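Local coordinates for protein kinase A regulatory subunit, putative (Trypanosoma cruzi, PDB 6FTF) that probably acts as the regulatory subunit of a cAMP-independent protein kinase A, binding nucleoside analogues in two cyclic nucleotide-binding domains, at residues A[241-245]-A[295-300]. Residues are numbered along the deposited sequence.
Sequences NHRTV and AAQPSY. With 7CI (7-cyano-7-deazainosine), chain E; EDO (1,2-ethanediol), chain D.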
ATOM      1  N   ASN A 241      11.705 -12.622   0.319  1.00  9.04           N
ATOM      2  CA  ASN A 241      12.798 -11.794   0.827  1.00  8.73           C
ATOM      3  C   ASN A 241      14.137 -12.095   0.152  1.00  7.60           C
ATOM      4  O   ASN A 241      15.144 -12.400   0.802  1.00  8.82           O
ATOM      5  CB  ASN A 241      12.913 -11.929   2.345  1.00 10.18           C
ATOM      6  CG  ASN A 241      11.756 -11.317   3.064  1.00 12.18           C
ATOM      7  OD1 ASN A 241      11.327 -10.216   2.754  1.00 14.00           O
ATOM      8  ND2 ASN A 241      11.238 -12.035   4.041  1.00 16.52           N
ATOM      9  N   HIS A 242      14.159 -11.934  -1.169  1.00  7.93           N
ATOM     10  CA  HIS A 242      15.399 -12.115  -1.920  1.00  7.86           C
ATOM     11  C   HIS A 242      15.449 -11.105  -3.063  1.00  7.41           C
ATOM     12  O   HIS A 242      14.434 -10.507  -3.434  1.00  7.75           O
ATOM     13  CB  HIS A 242      15.562 -13.560  -2.421  1.00  9.10           C
ATOM     14  CG  HIS A 242      14.429 -14.039  -3.277  1.00  7.89           C
ATOM     15  ND1 HIS A 242      14.229 -13.600  -4.565  1.00  8.84           N
ATOM     16  CD2 HIS A 242      13.418 -14.905  -3.020  1.00  8.83           C
ATOM     17  CE1 HIS A 242      13.142 -14.170  -5.058  1.00  8.67           C
ATOM     18  NE2 HIS A 242      12.632 -14.969  -4.142  1.00  9.28           N
ATOM     19  N   ARG A 243      16.639 -10.919  -3.625  1.00  7.47           N
ATOM     20  CA  ARG A 243      16.798 -10.056  -4.787  1.00  7.64           C
ATOM     21  C   ARG A 243      16.133 -10.692  -6.003  1.00  7.30           C
ATOM     22  O   ARG A 243      15.808 -11.869  -6.026  1.00  8.05           O
ATOM     23  CB  ARG A 243      18.282  -9.756  -5.031  1.00  7.46           C
ATOM     24  CG  ARG A 243      18.930  -8.961  -3.901  1.00  8.31           C
ATOM     25  CD  ARG A 243      20.378  -8.646  -4.175  1.00  9.38           C
ATOM     26  NE  ARG A 243      20.580  -7.550  -5.121  1.00 10.40           N
ATOM     27  CZ  ARG A 243      20.694  -6.269  -4.783  1.00 10.25           C
ATOM     28  NH1 ARG A 243      20.553  -5.874  -3.545  1.00 12.10           N
ATOM     29  NH2 ARG A 243      20.948  -5.364  -5.719  1.00 13.79           N
ATOM     30  N   THR A 244      15.933  -9.897  -7.043  1.00  7.10           N
ATOM     31  CA  THR A 244      15.188 -10.386  -8.199  1.00  7.60           C
ATOM     32  C   THR A 244      15.947 -11.497  -8.907  1.00  6.99           C
ATOM     33  O   THR A 244      17.170 -11.452  -9.069  1.00  8.61           O
ATOM     34  CB  THR A 244      14.852  -9.253  -9.167  1.00  7.71           C
ATOM     35  OG1 THR A 244      16.062  -8.652  -9.591  1.00  8.23           O
ATOM     36  CG2 THR A 244      13.948  -8.205  -8.537  1.00  8.16           C
ATOM     37  N   VAL A 245      15.197 -12.505  -9.317  1.00  7.84           N
ATOM     38  CA  VAL A 245      15.732 -13.722  -9.891  1.00  8.38           C
ATOM     39  C   VAL A 245      15.425 -13.851 -11.364  1.00  8.38           C
ATOM     40  O   VAL A 245      15.762 -14.872 -11.974  1.00  8.88           O
ATOM     41  CB  VAL A 245      15.267 -14.957  -9.093  1.00  8.17           C
ATOM     42  CG1 VAL A 245      15.970 -14.993  -7.746  1.00 10.00           C
ATOM     43  CG2 VAL A 245      13.760 -14.923  -8.867  1.00 10.89           C
ATOM     44  N   ALA A 295      19.467 -20.169  -5.149  1.00 10.32           N
ATOM     45  CA  ALA A 295      20.123 -19.346  -6.158  1.00 10.02           C
ATOM     46  C   ALA A 295      19.722 -17.872  -6.085  1.00  9.20           C
ATOM     47  O   ALA A 295      19.373 -17.255  -7.101  1.00  9.85           O
ATOM     48  CB  ALA A 295      19.815 -19.906  -7.545  1.00 10.85           C
ATOM     49  N   ALA A 296      19.769 -17.292  -4.895  1.00  9.93           N
ATOM     50  CA  ALA A 296      19.527 -15.869  -4.721  1.00  9.34           C
ATOM     51  C   ALA A 296      20.060 -15.456  -3.359  1.00  9.52           C
ATOM     52  O   ALA A 296      20.311 -16.299  -2.491  1.00 11.30           O
ATOM     53  CB  ALA A 296      18.038 -15.543  -4.790  1.00 11.14           C
ATOM     54  N   GLN A 297      20.239 -14.156  -3.180  1.00  9.01           N
ATOM     55  CA  GLN A 297      20.616 -13.609  -1.891  1.00  7.97           C
ATOM     56  C   GLN A 297      19.487 -12.786  -1.293  1.00  8.27           C
ATOM     57  O   GLN A 297      18.556 -12.361  -1.995  1.00  8.59           O
ATOM     58  CB  GLN A 297      21.912 -12.780  -1.955  1.00  9.15           C
ATOM     59  CG  GLN A 297      21.740 -11.400  -2.557  1.00  9.34           C
ATOM     60  CD  GLN A 297      23.063 -10.671  -2.719  1.00  9.06           C
ATOM     61  OE1 GLN A 297      23.529 -10.460  -3.845  1.00 10.85           O
ATOM     62  NE2 GLN A 297      23.652 -10.271  -1.632  1.00  7.68           N
ATOM     63  N   PRO A 298      19.539 -12.533   0.018  1.00  8.55           N
ATOM     64  CA  PRO A 298      18.436 -11.848   0.685  1.00  8.28           C
ATOM     65  C   PRO A 298      18.212 -10.426   0.204  1.00  8.06           C
ATOM     66  O   PRO A 298      19.096  -9.743  -0.321  1.00  9.08           O
ATOM     67  CB  PRO A 298      18.873 -11.839   2.155  1.00  8.87           C
ATOM     68  CG  PRO A 298      19.721 -13.051   2.290  1.00 10.18           C
ATOM     69  CD  PRO A 298      20.486 -13.096   1.001  1.00  8.24           C
ATOM     70  N   SER A 299      16.983  -9.979   0.470  1.00  8.81           N
ATOM     71  CA  SER A 299      16.549  -8.597   0.304  1.00  9.79           C
ATOM     72  C   SER A 299      15.312  -8.409   1.177  1.00  9.42           C
ATOM     73  O   SER A 299      14.343  -9.158   1.035  1.00 10.49           O
ATOM     74  CB  SER A 299      16.171  -8.324  -1.153  1.00 10.08           C
ATOM     75  OG  SER A 299      15.536  -7.064  -1.285  1.00 10.84           O
ATOM     76  N   TYR A 300      15.335  -7.413   2.058  1.00 10.29           N
ATOM     77  CA  TYR A 300      14.243  -7.164   2.984  1.00 10.87           C
ATOM     78  C   TYR A 300      13.618  -5.803   2.704  1.00 12.44           C
ATOM     79  O   TYR A 300      14.256  -4.901   2.169  1.00 13.57           O
ATOM     80  CB  TYR A 300      14.741  -7.237   4.432  1.00 12.17           C
ATOM     81  CG  TYR A 300      15.274  -8.607   4.784  1.00 12.46           C
ATOM     82  CD1 TYR A 300      14.421  -9.614   5.197  1.00 15.27           C
ATOM     83  CD2 TYR A 300      16.619  -8.898   4.666  1.00 14.97           C
ATOM     84  CE1 TYR A 300      14.901 -10.862   5.500  1.00 17.62           C
ATOM     85  CE2 TYR A 300      17.108 -10.154   4.976  1.00 15.66           C
ATOM     86  CZ  TYR A 300      16.244 -11.117   5.373  1.00 15.66           C
ATOM     87  OH  TYR A 300      16.734 -12.370   5.683  1.00 26.95           O
TER
HETATM   88  C1  7CI E 604       8.778 -13.078 -12.055  1.00  8.57           C
HETATM   89  N1  7CI E 604       9.347 -14.479 -12.038  1.00  7.49           N
HETATM   90  O1  7CI E 604       9.823 -12.145 -12.217  1.00  8.21           O
HETATM   91  C2  7CI E 604       8.710 -15.542 -12.497  1.00  8.20           C
HETATM   92  N2  7CI E 604       7.497 -15.626 -13.093  1.00  8.31           N
HETATM   93  O2  7CI E 604       7.060 -11.863 -10.973  1.00  9.07           O
HETATM   94  C3  7CI E 604       7.104 -16.829 -13.559  1.00 12.73           C
HETATM   95  N3  7CI E 604       7.886 -17.975 -13.350  1.00  9.05           N
HETATM   96  O3  7CI E 604       8.669 -11.307  -8.927  1.00  8.18           O
HETATM   97  C4  7CI E 604       9.097 -17.916 -12.716  1.00  8.48           C
HETATM   98  N4  7CI E 604      12.831 -17.460 -10.819  1.00 10.00           N
HETATM   99  C5  7CI E 604       9.575 -16.660 -12.285  1.00  7.63           C
HETATM  100  O5  7CI E 604       9.708 -19.007 -12.534  1.00  9.46           O
HETATM  101  C6  7CI E 604      10.786 -16.164 -11.640  1.00  7.86           C
HETATM  102  C7  7CI E 604      10.565 -14.798 -11.534  1.00  8.24           C
HETATM  103  C8  7CI E 604      11.900 -16.877 -11.197  1.00  8.87           C
HETATM  104  C9  7CI E 604       8.111 -12.731 -10.769  1.00  7.61           C
HETATM  105  C10 7CI E 604       9.182 -12.140 -10.010  1.00  7.49           C
HETATM  106  C11 7CI E 604       9.876 -11.282 -11.089  1.00  8.29           C
HETATM  107  C12 7CI E 604      11.385 -10.930 -10.768  1.00  8.04           C
HETATM  108  O4  7CI E 604      12.059 -12.063 -10.345  1.00  8.49           O
HETATM  109  C1  EDO D 603      19.328 -12.733  -6.955  1.00  9.57           C
HETATM  110  O1  EDO D 603      20.105 -12.771  -5.750  1.00 10.29           O
HETATM  111  C2  EDO D 603      19.884 -13.710  -7.991  1.00 11.94           C
HETATM  112  O2  EDO D 603      21.281 -13.481  -8.237  1.00 11.83           O
HETATM  113  O   HOH W   1      19.693  -7.200  -1.203  1.00 11.56           O
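Arg243 lays its aliphatic chain over the C-terminal tail: its CD is 3.5 Å from Gln297 CG, and its CG is 3.9 Å from Ser299 CB. Arg243 NE bonds to the carbonyl of Gly196, and a water 2.8 Å from both Arg243 NH1 and Pro298 O joins the guanidinium to the tail. Beneath these side chains the two backbones form a single beta bridge, with the CA atoms of His242 and Pro298 4.0 Å apart. Arg243 N donates to Gln297 O at 2.9 Å. Ser299 N donates to Asn241 O at 3.1 Å. These bonds flank His242 and Pro298, which form a non-hydrogen-bonded antiparallel pair, so proline costs the bridge no bond. Pro298 CA also makes a CA-H...O contact with Asn241 O at 3.3 Å. Val245 CG1 packs on Ala296 CB at 3.6 Å, and Val245 also touches Tyr287 and Val290 of helix 285-293. His242 ND1 donates to Arg243 O at 2.8 Å, and its NE2 bonds to Tyr287 OH. The imidazole thus ties the loop to that helix. Ser299 points toward the loop, and its OG bonds to Glu198 O. On the ligand side, Val245 N makes a weak 3.3 Å hydrogen bond to O4 of 7-cyano-7-deazainosine. Glu237, Gly234 and Leu236 also bind this nucleoside, as does the carbonyl of Lys283. Loop 241-245 joins helix 235-240 to strand 247-250. This helix and loop match the phosphate-binding cassette of the cyclic nucleotide-binding fold, here holding a nucleoside and backed by the chain that follows the C-terminal helix.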